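Long-range contacts in putative carbohydrate binding protein (Pseudomonas aeruginosa, PDB 3QEC), which probably binds carbohydrates, with binding of heparin and suramin indicated, and may take part in carbohydrate transport and biofilm formation: residues Phe10-Tyr15 and Asp81-Thr86; Asp29-Ser34 and Lys145-Arg150; Ala38-Thr43 and Leu115-Gln120; Val47-Ala52 and Gly107-Ser112. All coordinates share one frame; numbering follows the deposited sequence. Where two conformers were deposited one is given.

Contact 1 of 4, residues Phe10-Tyr15 and Asp81-Thr86; sequences FPEHEY and DPRRAT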
loop_
_atom_site.group_PDB
_atom_site.type_symbol
_atom_site.label_atom_id
_atom_site.label_comp_id
_atom_site.label_asym_id
_atom_site.label_seq_id
_atom_site.Cartn_x
_atom_site.Cartn_y
_atom_site.Cartn_z
ATOM N N PHE A 10 -12.239 7.310 -14.384
ATOM C CA PHE A 10 -11.184 6.327 -14.643
ATOM C C PHE A 10 -10.393 6.736 -15.912
ATOM O O PHE A 10 -10.998 6.873 -16.976
ATOM C CB PHE A 10 -11.774 4.908 -14.772
ATOM C CG PHE A 10 -10.730 3.822 -14.900
ATOM C CD1 PHE A 10 -10.077 3.328 -13.777
ATOM C CD2 PHE A 10 -10.404 3.293 -16.143
ATOM C CE1 PHE A 10 -9.127 2.319 -13.896
ATOM C CE2 PHE A 10 -9.452 2.286 -16.262
ATOM C CZ PHE A 10 -8.826 1.799 -15.138
ATOM N N PRO A 11 -9.065 7.019 -15.786
ATOM C CA PRO A 11 -8.285 7.487 -16.949
ATOM C C PRO A 11 -7.691 6.341 -17.777
ATOM O O PRO A 11 -6.575 5.876 -17.515
ATOM C CB PRO A 11 -7.187 8.336 -16.298
ATOM C CG PRO A 11 -7.026 7.773 -14.916
ATOM C CD PRO A 11 -8.221 6.944 -14.575
ATOM N N GLU A 12 -8.440 5.902 -18.785
ATOM C CA GLU A 12 -8.089 4.793 -19.680
ATOM C C GLU A 12 -6.698 4.958 -20.296
ATOM O O GLU A 12 -5.913 3.997 -20.233
ATOM C CB GLU A 12 -9.146 4.627 -20.781
ATOM C CG GLU A 12 -10.508 4.174 -20.262
ATOM C CD GLU A 12 -11.709 4.288 -21.197
ATOM O OE1 GLU A 12 -11.530 4.189 -22.434
ATOM O OE2 GLU A 12 -12.843 4.432 -20.679
ATOM N N HIS A 13 -6.381 6.172 -20.851
ATOM C CA HIS A 13 -5.109 6.497 -21.481
ATOM C C HIS A 13 -3.910 6.229 -20.519
ATOM O O HIS A 13 -2.871 5.701 -20.942
ATOM C CB HIS A 13 -5.150 7.964 -21.968
ATOM C CG HIS A 13 -5.539 8.967 -20.920
ATOM N ND1 HIS A 13 -6.858 9.135 -20.529
ATOM C CD2 HIS A 13 -4.766 9.836 -20.228
ATOM C CE1 HIS A 13 -6.836 10.079 -19.606
ATOM N NE2 HIS A 13 -5.603 10.538 -19.400
ATOM N N GLU A 14 -4.057 6.635 -19.246
ATOM C CA GLU A 14 -2.996 6.472 -18.249
ATOM C C GLU A 14 -2.658 5.003 -18.040
ATOM O O GLU A 14 -1.479 4.674 -17.949
ATOM C CB GLU A 14 -3.381 7.133 -16.927
ATOM C CG GLU A 14 -3.262 8.643 -16.980
ATOM C CD GLU A 14 -3.579 9.343 -15.675
ATOM O OE1 GLU A 14 -3.228 8.791 -14.609
ATOM O OE2 GLU A 14 -4.135 10.463 -15.718
ATOM N N TYR A 15 -3.679 4.115 -18.015
ATOM C CA TYR A 15 -3.476 2.679 -17.846
ATOM C C TYR A 15 -2.935 2.039 -19.148
ATOM O O TYR A 15 -2.057 1.175 -19.076
ATOM C CB TYR A 15 -4.775 2.002 -17.350
ATOM C CG TYR A 15 -5.005 2.255 -15.870
ATOM C CD1 TYR A 15 -4.377 1.472 -14.904
ATOM C CD2 TYR A 15 -5.755 3.349 -15.436
ATOM C CE1 TYR A 15 -4.510 1.754 -13.543
ATOM C CE2 TYR A 15 -5.903 3.637 -14.077
ATOM C CZ TYR A 15 -5.285 2.828 -13.132
ATOM O OH TYR A 15 -5.415 3.086 -11.786
ATOM N N ASP A 81 -13.354 1.496 -9.765
ATOM C CA ASP A 81 -13.717 0.993 -11.093
ATOM C C ASP A 81 -13.202 -0.462 -11.241
ATOM O O ASP A 81 -12.041 -0.749 -10.892
ATOM C CB ASP A 81 -13.147 1.918 -12.189
ATOM C CG ASP A 81 -13.675 1.674 -13.598
ATOM O OD1 ASP A 81 -13.331 0.639 -14.187
ATOM O OD2 ASP A 81 -14.366 2.564 -14.141
ATOM N N PRO A 82 -14.049 -1.405 -11.720
ATOM C CA PRO A 82 -13.598 -2.806 -11.816
ATOM C C PRO A 82 -12.427 -3.035 -12.781
ATOM O O PRO A 82 -11.766 -4.068 -12.666
ATOM C CB PRO A 82 -14.847 -3.547 -12.270
ATOM C CG PRO A 82 -15.724 -2.513 -12.879
ATOM C CD PRO A 82 -15.462 -1.262 -12.138
ATOM N N ARG A 83 -12.122 -2.068 -13.668
ATOM C CA ARG A 83 -11.015 -2.166 -14.623
ATOM C C ARG A 83 -9.641 -2.035 -13.959
ATOM O O ARG A 83 -8.634 -2.420 -14.555
ATOM C CB ARG A 83 -11.139 -1.090 -15.705
ATOM C CG ARG A 83 -12.186 -1.378 -16.773
ATOM C CD ARG A 83 -12.355 -0.185 -17.695
ATOM N NE ARG A 83 -13.086 0.890 -17.021
ATOM C CZ ARG A 83 -13.414 2.054 -17.574
ATOM N NH1 ARG A 83 -13.094 2.311 -18.837
ATOM N NH2 ARG A 83 -14.102 2.952 -16.882
ATOM N N ARG A 84 -9.589 -1.453 -12.755
ATOM C CA ARG A 84 -8.340 -1.221 -12.025
ATOM C C ARG A 84 -7.736 -2.523 -11.491
ATOM O O ARG A 84 -6.521 -2.664 -11.502
ATOM C CB ARG A 84 -8.605 -0.234 -10.877
ATOM C CG ARG A 84 -7.482 -0.055 -9.863
ATOM C CD ARG A 84 -8.012 -0.404 -8.503
ATOM N NE ARG A 84 -6.966 -0.400 -7.491
ATOM C CZ ARG A 84 -6.983 -1.160 -6.405
ATOM N NH1 ARG A 84 -7.991 -1.998 -6.188
ATOM N NH2 ARG A 84 -5.983 -1.109 -5.537
ATOM N N ALA A 85 -8.575 -3.464 -11.025
ATOM C CA ALA A 85 -8.147 -4.729 -10.418
ATOM C C ALA A 85 -7.166 -5.538 -11.289
ATOM O O ALA A 85 -6.261 -6.162 -10.746
ATOM C CB ALA A 85 -9.354 -5.585 -10.075
ATOM N N THR A 86 -7.315 -5.490 -12.620
ATOM C CA THR A 86 -6.475 -6.255 -13.545
ATOM C C THR A 86 -4.999 -5.761 -13.553
ATOM O O THR A 86 -4.121 -6.510 -13.978
ATOM C CB THR A 86 -7.103 -6.300 -14.955
ATOM O OG1 THR A 86 -6.337 -7.179 -15.769
ATOM C CG2 THR A 86 -7.167 -4.958 -15.639
#

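Contact 2 of 4, residues Asp29-Ser34 and Lys145-Arg150; sequences DLYLTS and KVLLTR. With GOL (glycerol), chain D.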
loop_
_atom_site.group_PDB
_atom_site.type_symbol
_atom_site.label_atom_id
_atom_site.label_comp_id
_atom_site.label_asym_id
_atom_site.label_seq_id
_atom_site.Cartn_x
_atom_site.Cartn_y
_atom_site.Cartn_z
ATOM N N ASP A 29 10.235 -4.290 3.511
ATOM C CA ASP A 29 9.860 -4.567 4.890
ATOM C C ASP A 29 8.688 -3.710 5.277
ATOM O O ASP A 29 8.642 -2.525 4.924
ATOM C CB ASP A 29 11.049 -4.312 5.829
ATOM C CG ASP A 29 12.216 -5.255 5.593
ATOM O OD1 ASP A 29 12.100 -6.448 5.951
ATOM O OD2 ASP A 29 13.243 -4.800 5.052
ATOM N N LEU A 30 7.710 -4.326 5.963
ATOM C CA LEU A 30 6.506 -3.650 6.434
ATOM C C LEU A 30 6.473 -3.608 7.956
ATOM O O LEU A 30 6.635 -4.651 8.616
ATOM C CB LEU A 30 5.228 -4.329 5.884
ATOM C CG LEU A 30 3.884 -3.903 6.510
ATOM C CD1 LEU A 30 3.470 -2.506 6.059
ATOM C CD2 LEU A 30 2.799 -4.898 6.186
ATOM N N TYR A 31 6.258 -2.393 8.510
ATOM C CA TYR A 31 6.110 -2.184 9.955
ATOM C C TYR A 31 5.548 -0.801 10.252
ATOM O O TYR A 31 5.694 0.124 9.449
ATOM C CB TYR A 31 7.425 -2.420 10.736
ATOM C CG TYR A 31 8.476 -1.342 10.591
ATOM C CD1 TYR A 31 9.376 -1.353 9.528
ATOM C CD2 TYR A 31 8.619 -0.349 11.557
ATOM C CE1 TYR A 31 10.371 -0.380 9.410
ATOM C CE2 TYR A 31 9.603 0.636 11.446
ATOM C CZ TYR A 31 10.482 0.611 10.375
ATOM O OH TYR A 31 11.455 1.581 10.294
ATOM N N LEU A 32 4.895 -0.674 11.414
ATOM C CA LEU A 32 4.359 0.592 11.914
ATOM C C LEU A 32 4.772 0.711 13.373
ATOM O O LEU A 32 5.281 -0.263 13.917
ATOM C CB LEU A 32 2.827 0.698 11.705
ATOM C CG LEU A 32 2.337 0.901 10.244
ATOM C CD1 LEU A 32 0.831 1.054 10.191
ATOM C CD2 LEU A 32 3.006 2.093 9.562
ATOM N N THR A 33 4.635 1.893 13.990
ATOM C CA THR A 33 5.041 2.092 15.390
ATOM C C THR A 33 3.832 2.395 16.267
ATOM O O THR A 33 3.001 3.213 15.898
ATOM C CB THR A 33 6.082 3.238 15.500
ATOM O OG1 THR A 33 7.198 2.962 14.662
ATOM C CG2 THR A 33 6.576 3.453 16.912
ATOM N N SER A 34 3.775 1.797 17.456
ATOM C CA SER A 34 2.721 2.049 18.437
ATOM C C SER A 34 2.837 3.482 18.996
ATOM O O SER A 34 3.877 4.123 18.850
ATOM C CB SER A 34 2.818 1.032 19.568
ATOM O OG SER A 34 1.995 1.402 20.661
ATOM N N LYS A 145 15.415 -1.196 -2.251
ATOM C CA LYS A 145 14.445 -1.789 -1.328
ATOM C C LYS A 145 13.389 -0.753 -0.931
ATOM O O LYS A 145 13.661 0.454 -0.945
ATOM C CB LYS A 145 15.144 -2.315 -0.068
ATOM C CG LYS A 145 15.573 -3.776 -0.151
ATOM C CD LYS A 145 16.192 -4.292 1.159
ATOM C CE LYS A 145 15.191 -4.693 2.228
ATOM N NZ LYS A 145 15.849 -4.983 3.536
ATOM N N VAL A 146 12.192 -1.217 -0.580
ATOM C CA VAL A 146 11.134 -0.333 -0.105
ATOM C C VAL A 146 10.952 -0.550 1.404
ATOM O O VAL A 146 10.683 -1.663 1.852
ATOM C CB VAL A 146 9.791 -0.514 -0.867
ATOM C CG1 VAL A 146 8.746 0.503 -0.393
ATOM C CG2 VAL A 146 9.995 -0.421 -2.374
ATOM N N LEU A 147 11.102 0.506 2.181
ATOM C CA LEU A 147 10.827 0.437 3.611
ATOM C C LEU A 147 9.388 0.987 3.770
ATOM O O LEU A 147 9.160 2.210 3.743
ATOM C CB LEU A 147 11.898 1.199 4.418
ATOM C CG LEU A 147 11.910 0.962 5.919
ATOM C CD1 LEU A 147 12.497 -0.413 6.269
ATOM C CD2 LEU A 147 12.693 2.053 6.634
ATOM N N LEU A 148 8.408 0.064 3.793
ATOM C CA LEU A 148 6.994 0.425 3.854
ATOM C C LEU A 148 6.603 0.732 5.299
ATOM O O LEU A 148 6.086 -0.132 6.014
ATOM C CB LEU A 148 6.124 -0.696 3.232
ATOM C CG LEU A 148 4.686 -0.323 2.811
ATOM C CD1 LEU A 148 4.650 0.926 1.925
ATOM C CD2 LEU A 148 3.993 -1.500 2.147
ATOM N N THR A 149 6.893 1.977 5.732
ATOM C CA THR A 149 6.632 2.473 7.082
ATOM C C THR A 149 6.329 3.990 7.085
ATOM O O THR A 149 6.589 4.681 6.094
ATOM C CB THR A 149 7.842 2.148 7.986
ATOM O OG1 THR A 149 7.426 2.182 9.345
ATOM C CG2 THR A 149 9.047 3.081 7.768
ATOM N N ARG A 150 5.805 4.502 8.222
ATOM C CA ARG A 150 5.543 5.938 8.475
ATOM C C ARG A 150 5.424 6.197 10.011
ATOM O O ARG A 150 5.381 5.207 10.792
ATOM C CB ARG A 150 4.303 6.472 7.708
ATOM C CG ARG A 150 2.995 5.792 8.063
ATOM C CD ARG A 150 1.793 6.554 7.563
ATOM N NE ARG A 150 0.546 5.846 7.879
ATOM C CZ ARG A 150 -0.128 5.981 9.013
ATOM N NH1 ARG A 150 0.312 6.798 9.962
ATOM N NH2 ARG A 150 -1.251 5.306 9.206
ATOM O OXT ARG A 150 5.362 7.382 10.417
HETATM C C1 GOL D . 0.402 3.585 14.830
HETATM O O1 GOL D . -0.425 4.211 15.882
HETATM C C2 GOL D . 1.055 4.484 13.699
HETATM O O2 GOL D . 0.065 4.512 12.682
HETATM C C3 GOL D . 2.220 3.805 12.911
HETATM O O3 GOL D . 3.523 4.436 12.752
#

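Contact 3 of 4, residues Ala38-Thr43 and Leu115-Gln120; sequences AIQKGT and LTWSAQ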
loop_
_atom_site.group_PDB
_atom_site.type_symbol
_atom_site.label_atom_id
_atom_site.label_comp_id
_atom_site.label_asym_id
_atom_site.label_seq_id
_atom_site.Cartn_x
_atom_site.Cartn_y
_atom_site.Cartn_z
ATOM N N ALA A 38 6.646 1.251 20.660
ATOM C CA ALA A 38 6.962 -0.126 20.266
ATOM C C ALA A 38 6.739 -0.349 18.778
ATOM O O ALA A 38 5.721 0.076 18.243
ATOM C CB ALA A 38 6.124 -1.108 21.067
ATOM N N ILE A 39 7.697 -1.008 18.109
ATOM C CA ILE A 39 7.633 -1.341 16.680
ATOM C C ILE A 39 6.764 -2.590 16.490
ATOM O O ILE A 39 6.863 -3.539 17.266
ATOM C CB ILE A 39 9.069 -1.508 16.104
ATOM C CG1 ILE A 39 9.773 -0.117 16.042
ATOM C CG2 ILE A 39 9.082 -2.237 14.731
ATOM C CD1 ILE A 39 11.232 -0.060 15.468
ATOM N N GLN A 40 5.886 -2.570 15.489
ATOM C CA GLN A 40 5.018 -3.703 15.184
ATOM C C GLN A 40 5.225 -4.127 13.726
ATOM O O GLN A 40 4.850 -3.392 12.818
ATOM C CB GLN A 40 3.544 -3.350 15.476
ATOM C CG GLN A 40 2.544 -4.460 15.119
ATOM C CD GLN A 40 2.659 -5.695 15.984
ATOM O OE1 GLN A 40 2.669 -5.627 17.218
ATOM N NE2 GLN A 40 2.729 -6.853 15.344
ATOM N N LYS A 41 5.850 -5.290 13.509
ATOM C CA LYS A 41 6.097 -5.851 12.172
ATOM C C LYS A 41 4.789 -6.376 11.577
ATOM O O LYS A 41 3.954 -6.919 12.310
ATOM C CB LYS A 41 7.149 -6.984 12.223
ATOM C CG LYS A 41 8.557 -6.493 12.541
ATOM C CD LYS A 41 9.574 -7.613 12.438
ATOM C CE LYS A 41 10.946 -7.225 12.940
ATOM N NZ LYS A 41 11.871 -8.394 12.967
ATOM N N GLY A 42 4.619 -6.207 10.272
ATOM C CA GLY A 42 3.436 -6.690 9.571
ATOM C C GLY A 42 3.658 -8.078 9.017
ATOM O O GLY A 42 4.188 -8.222 7.916
ATOM N N THR A 43 3.282 -9.109 9.787
ATOM C CA THR A 43 3.478 -10.503 9.409
ATOM C C THR A 43 2.225 -11.063 8.728
ATOM O O THR A 43 1.115 -10.728 9.136
ATOM C CB THR A 43 3.880 -11.331 10.633
ATOM O OG1 THR A 43 2.787 -11.381 11.553
ATOM C CG2 THR A 43 5.126 -10.786 11.324
ATOM N N LEU A 115 -1.965 -2.332 8.198
ATOM C CA LEU A 115 -1.501 -3.052 9.365
ATOM C C LEU A 115 -2.123 -2.441 10.620
ATOM O O LEU A 115 -1.848 -1.291 10.962
ATOM C CB LEU A 115 0.044 -3.039 9.406
ATOM C CG LEU A 115 0.738 -3.577 10.652
ATOM C CD1 LEU A 115 0.424 -5.061 10.886
ATOM C CD2 LEU A 115 2.218 -3.335 10.564
ATOM N N THR A 116 -2.998 -3.208 11.277
ATOM C CA THR A 116 -3.672 -2.801 12.508
ATOM C C THR A 116 -3.502 -3.897 13.574
ATOM O O THR A 116 -3.294 -5.066 13.249
ATOM C CB THR A 116 -5.157 -2.437 12.265
ATOM O OG1 THR A 116 -5.882 -3.594 11.868
ATOM C CG2 THR A 116 -5.339 -1.337 11.223
ATOM N N TRP A 117 -3.536 -3.497 14.842
ATOM C CA TRP A 117 -3.409 -4.392 15.985
ATOM C C TRP A 117 -4.117 -3.754 17.186
ATOM O O TRP A 117 -4.599 -2.619 17.096
ATOM C CB TRP A 117 -1.931 -4.743 16.277
ATOM C CG TRP A 117 -1.092 -3.574 16.697
ATOM C CD1 TRP A 117 -0.845 -3.162 17.976
ATOM C CD2 TRP A 117 -0.476 -2.603 15.835
ATOM N NE1 TRP A 117 -0.132 -1.987 17.965
ATOM C CE2 TRP A 117 0.152 -1.645 16.665
ATOM C CE3 TRP A 117 -0.378 -2.458 14.438
ATOM C CZ2 TRP A 117 0.869 -0.559 16.145
ATOM C CZ3 TRP A 117 0.324 -1.379 13.927
ATOM C CH2 TRP A 117 0.932 -0.442 14.776
ATOM N N SER A 118 -4.216 -4.498 18.291
ATOM C CA SER A 118 -4.893 -4.059 19.501
ATOM C C SER A 118 -3.931 -3.780 20.634
ATOM O O SER A 118 -2.966 -4.518 20.859
ATOM C CB SER A 118 -5.916 -5.093 19.950
ATOM O OG SER A 118 -7.155 -4.831 19.316
ATOM N N ALA A 119 -4.231 -2.712 21.364
ATOM C CA ALA A 119 -3.488 -2.246 22.523
ATOM C C ALA A 119 -4.444 -2.049 23.693
ATOM O O ALA A 119 -5.650 -1.926 23.477
ATOM C CB ALA A 119 -2.780 -0.938 22.187
ATOM N N GLN A 120 -3.909 -2.036 24.921
ATOM C CA GLN A 120 -4.674 -1.803 26.152
ATOM C C GLN A 120 -4.221 -0.492 26.763
ATOM O O GLN A 120 -3.069 -0.098 26.554
ATOM C CB GLN A 120 -4.496 -2.960 27.154
ATOM C CG GLN A 120 -5.071 -4.305 26.697
ATOM C CD GLN A 120 -6.578 -4.316 26.618
ATOM O OE1 GLN A 120 -7.287 -4.213 27.632
ATOM N NE2 GLN A 120 -7.095 -4.462 25.404
#

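Contact 4 of 4, residues Val47-Ala52 and Gly107-Ser112; sequences VALEPA and GTYYIS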
loop_
_atom_site.group_PDB
_atom_site.type_symbol
_atom_site.label_atom_id
_atom_site.label_comp_id
_atom_site.label_asym_id
_atom_site.label_seq_id
_atom_site.Cartn_x
_atom_site.Cartn_y
_atom_site.Cartn_z
ATOM N N VAL A 47 0.219 -6.966 0.644
ATOM C CA VAL A 47 0.853 -5.746 0.108
ATOM C C VAL A 47 0.444 -5.628 -1.368
ATOM O O VAL A 47 0.549 -6.601 -2.106
ATOM C CB VAL A 47 2.410 -5.743 0.299
ATOM C CG1 VAL A 47 3.048 -4.500 -0.310
ATOM C CG2 VAL A 47 2.792 -5.864 1.769
ATOM N N ALA A 48 -0.054 -4.465 -1.775
ATOM C CA ALA A 48 -0.491 -4.189 -3.146
ATOM C C ALA A 48 0.506 -3.292 -3.878
ATOM O O ALA A 48 1.058 -2.353 -3.292
ATOM C CB ALA A 48 -1.866 -3.527 -3.139
ATOM N N LEU A 49 0.708 -3.574 -5.171
ATOM C CA LEU A 49 1.581 -2.787 -6.043
ATOM C C LEU A 49 0.815 -2.517 -7.344
ATOM O O LEU A 49 0.422 -3.465 -8.026
ATOM C CB LEU A 49 2.906 -3.541 -6.281
ATOM C CG LEU A 49 3.911 -2.900 -7.218
ATOM C CD1 LEU A 49 4.791 -1.933 -6.474
ATOM C CD2 LEU A 49 4.750 -3.956 -7.883
ATOM N N GLU A 50 0.533 -1.240 -7.643
ATOM C CA GLU A 50 -0.269 -0.866 -8.816
ATOM C C GLU A 50 0.235 0.417 -9.510
ATOM O O GLU A 50 0.909 1.205 -8.850
ATOM C CB GLU A 50 -1.734 -0.671 -8.391
ATOM C CG GLU A 50 -1.997 0.478 -7.423
ATOM C CD GLU A 50 -3.446 0.518 -6.993
ATOM O OE1 GLU A 50 -4.324 0.673 -7.874
ATOM O OE2 GLU A 50 -3.710 0.316 -5.788
ATOM N N PRO A 51 -0.127 0.672 -10.807
ATOM C CA PRO A 51 0.313 1.923 -11.470
ATOM C C PRO A 51 -0.044 3.202 -10.687
ATOM O O PRO A 51 -1.150 3.293 -10.147
ATOM C CB PRO A 51 -0.436 1.887 -12.815
ATOM C CG PRO A 51 -0.691 0.432 -13.067
ATOM C CD PRO A 51 -0.938 -0.169 -11.725
ATOM N N ALA A 52 0.898 4.187 -10.621
ATOM C CA ALA A 52 0.693 5.468 -9.927
ATOM C C ALA A 52 -0.067 6.448 -10.842
ATOM O O ALA A 52 0.549 7.295 -11.488
ATOM C CB ALA A 52 2.033 6.059 -9.490
ATOM N N GLY A 107 8.191 1.392 -14.811
ATOM C CA GLY A 107 7.094 2.305 -14.534
ATOM C C GLY A 107 7.093 2.875 -13.140
ATOM O O GLY A 107 8.048 2.680 -12.391
ATOM N N THR A 108 6.023 3.612 -12.796
ATOM C CA THR A 108 5.877 4.258 -11.487
ATOM C C THR A 108 4.671 3.657 -10.787
ATOM O O THR A 108 3.618 3.492 -11.402
ATOM C CB THR A 108 5.834 5.783 -11.612
ATOM O OG1 THR A 108 6.875 6.185 -12.523
ATOM C CG2 THR A 108 6.055 6.477 -10.250
ATOM N N TYR A 109 4.846 3.293 -9.510
ATOM C CA TYR A 109 3.831 2.571 -8.749
ATOM C C TYR A 109 3.543 3.126 -7.378
ATOM O O TYR A 109 4.372 3.828 -6.786
ATOM C CB TYR A 109 4.310 1.108 -8.523
ATOM C CG TYR A 109 4.608 0.320 -9.780
ATOM C CD1 TYR A 109 5.846 0.414 -10.409
ATOM C CD2 TYR A 109 3.668 -0.556 -10.319
ATOM C CE1 TYR A 109 6.119 -0.296 -11.573
ATOM C CE2 TYR A 109 3.933 -1.279 -11.479
ATOM C CZ TYR A 109 5.155 -1.134 -12.111
ATOM O OH TYR A 109 5.422 -1.833 -13.253
ATOM N N TYR A 110 2.376 2.736 -6.847
ATOM C CA TYR A 110 1.971 2.888 -5.456
ATOM C C TYR A 110 2.161 1.531 -4.841
ATOM O O TYR A 110 1.712 0.536 -5.417
ATOM C CB TYR A 110 0.509 3.373 -5.271
ATOM C CG TYR A 110 0.311 4.855 -5.490
ATOM C CD1 TYR A 110 0.963 5.794 -4.694
ATOM C CD2 TYR A 110 -0.527 5.326 -6.497
ATOM C CE1 TYR A 110 0.819 7.161 -4.925
ATOM C CE2 TYR A 110 -0.656 6.691 -6.754
ATOM C CZ TYR A 110 -0.003 7.604 -5.950
ATOM O OH TYR A 110 -0.161 8.949 -6.187
ATOM N N ILE A 111 2.890 1.462 -3.732
ATOM C CA ILE A 111 3.076 0.222 -2.967
ATOM C C ILE A 111 2.333 0.512 -1.638
ATOM O O ILE A 111 2.573 1.552 -1.017
ATOM C CB ILE A 111 4.559 -0.225 -2.878
ATOM C CG1 ILE A 111 4.699 -1.652 -2.292
ATOM C CG2 ILE A 111 5.484 0.832 -2.217
ATOM C CD1 ILE A 111 6.076 -2.301 -2.573
ATOM N N SER A 112 1.315 -0.295 -1.320
ATOM C CA SER A 112 0.391 -0.015 -0.226
ATOM C C SER A 112 -0.005 -1.247 0.590
ATOM O O SER A 112 -0.202 -2.330 0.032
ATOM C CB SER A 112 -0.883 0.610 -0.807
ATOM O OG SER A 112 -1.730 1.157 0.192
#

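Contact 1 of 4, residues Phe10-Tyr15 and Asp81-Thr86
Arg-83 packs its length against Phe-10 and reaches Glu-12 with its tip. Arg-83 CB meets the outer end of the ring, 3.7 Å from Phe-10 CZ. Arg-83 CD lies 4.1 Å from Phe-10 CE2. The chain bends at chi3 (-74°), which turns NE toward Asp-81. Arg-83 NE donates to Asp-81 OD1 at 2.9 Å. Arg-83 CZ is 3.6 Å from Phe-10 CD2, and that ring carbon sits over the centre of one guanidinium face. Ring and guanidinium planes are 31° apart. Arg-83 NH2 bonds Asp-81 OD2 at 2.8 Å. The carboxylate is thus gripped side-on by two nitrogens. Asp-81 OD1 also accepts from the backbone N of Arg-83, closing an Asx turn at the start of a type I beta turn from Asp-81 to Arg-84. Arg-83 NH1 forms a salt bridge with Glu-12 OE2 at 2.8 Å, in the guanidinium plane but from above the carboxylate plane. The Asp-81 carboxylate is itself stacked over one face of the Phe-10 ring. Pro-11 is the N-cap residue of the helix carrying Glu-12 and Tyr-15. The Phe-10 ring also meets Tyr-55 of helix 54-63 edge-to-face, and Tyr-15 OH bonds Thr-53 OG1.

Contact 2 of 4, residues Asp29-Ser34 and Lys145-Arg150
Asp-29 and Leu-30 pair with Leu-147 and Leu-148 as parallel strands. Asp-29 N donates to Val-146 O at 3.1 Å, and Leu-148 N donates back to Asp-29 O at 2.8 Å. A weak bond from Tyr-31 N to Leu-148 O follows. Leu-148 is the centre of an inverse gamma turn. Next along, Thr-149 OG1 donates to Tyr-31 O at 2.7 Å, from above the carbonyl plane. The charged pair is Lys-145 NZ with Asp-29 OD2, a salt bridge of 3.0 Å. Aromatic contacts centre on Tyr-31. Thr-149 OG1 lies over the centre of one ring face, and Thr-149 CB makes a CH-pi contact at 3.9 Å from the Tyr-31 ring centroid. Leu-147 CD1 comes in at the ring edge, 3.8 Å from Tyr-31 CE1. On the sheet face that carries Leu-30 and Leu-148, Leu-30 CD1 packs against Leu-148 CD2; Asp-29 and Leu-147 are on the opposite face. A glycerol, probably from the crystallisation liquor, bridges Thr-33 N and the C-terminal carboxylate oxygen Arg-150 O through its O3. Strand 24-33 also pairs with strands 39-41 and 98-104, while Leu-30 and Leu-148 pack on Ser-113 of strand 107-120.

Contact 3 of 4, residues Ala38-Thr43 and Leu115-Gln120
Gln-40 lays its aliphatic part over one face of the Trp-117 indole. It is the main partner on its strand. Its CG is anti to the backbone N (chi1 177°) and lies 3.5 Å above the indole plane, offset toward the rim. This is a CH-pi contact, 3.8 Å from Gln-40 CG to the centroid of the Trp-117 six-membered ring. Gln-40 CB continues across the benzo part, 3.9 Å from Trp-117 CZ2. The two side chains slide past each other in opposite directions. The amide bends back to its own strand, where Gln-40 NE2 donates to Lys-41 O at 3.3 Å. Leu-115 CD2 packs 3.5 Å from Gln-40 O. The same methyl, Leu-115 CD2, lies 4.1 Å from the carbonyl carbon C of Lys-41. At Gly-42 the main chain itself is packed, with Gly-42 CA 3.7 Å from Leu-115 CD1. The contact is face packing between two sheets rather than strand pairing. The strand axes come no closer than 8.8 Å and run at 120°. Strand 39-41 is held in its own sheet by antiparallel pairing with strand 24-33, whose Leu-32 also touches Trp-117. Strand 107-120 belongs to the other sheet and pairs with strand 125-138, where Glu-128 packs on Trp-117.

Contact 4 of 4, residues Val47-Ala52 and Gly107-Ser112
Leu-49 holds CG anti to its backbone N (chi1 177°), while Tyr-109 holds CG anti to its carbonyl carbon (chi1 -58°). This brings Leu-49 CG to 3.9 Å from Tyr-109 CD2. The setting is an antiparallel pair of strands in a four-strand sheet. Ala-48 with Ser-112 and Glu-50 with Tyr-110 are hydrogen-bonded pairs. Leu-49 with Ile-111 and Pro-51 with Tyr-109 are non-hydrogen-bonded pairs. The bond from Ala-48 N to Ser-112 O is 2.8 Å and nearly straight. Ser-112 N, Glu-50 N and Tyr-110 N complete two reciprocal pairs of bonds. Ala-52 N adds a last bond to Thr-108 O at 2.9 Å, beyond Pro-51, whose nitrogen has no hydrogen to give. Leu-49 and Ile-111 share one sheet face, and their packing is apolar: Leu-49 CD1 is 4.0 Å from Ile-111 CB. Flanking it, Leu-49 CD1 rests 3.7 Å from Tyr-109 CB, and Val-47 CG1 meets Ile-111 CG1 at 3.8 Å. Phe-101 and Ile-104 of strand 98-104 pack onto Leu-49, so this face looks to the other sheet. Glu-50, Tyr-110 and Ser-112 point to the opposite face, toward helix 54-63. Glu-50 OE2 bonds Tyr-60 OH of that helix, and Met-56 touches both Glu-50 and Tyr-110. Past the strand, Ala-52 CB sits over one face of the Tyr-110 ring, offset toward the rim, 3.9 Å from Tyr-110 CE2.

Overall arrangement
Contacts 2 to 4 involve the two sheets. Contact 4 is nested inside the loop closed by contact 3, which is nested inside that of contact 2. Contact 1 crosses all three. Contacts 2 and 3, centres 11 Å apart, both reach the mixed sheet through the neighbouring strands 24-33 and 39-41. Contacts 3 and 4 both use strand 107-120, with centres 23 Å apart. Contact 2 touches contact 4 where Leu-148 and Val-146 pack on Ile-111. A salt bridge between Arg-84 and Glu-50 ties contact 1 to contact 4. Contact 2 brings the C-terminal strand 146-148 into the mixed sheet, contact 3 packs the sheets together, and contact 1 holds helix 12-16 to the loop before strand 89-92.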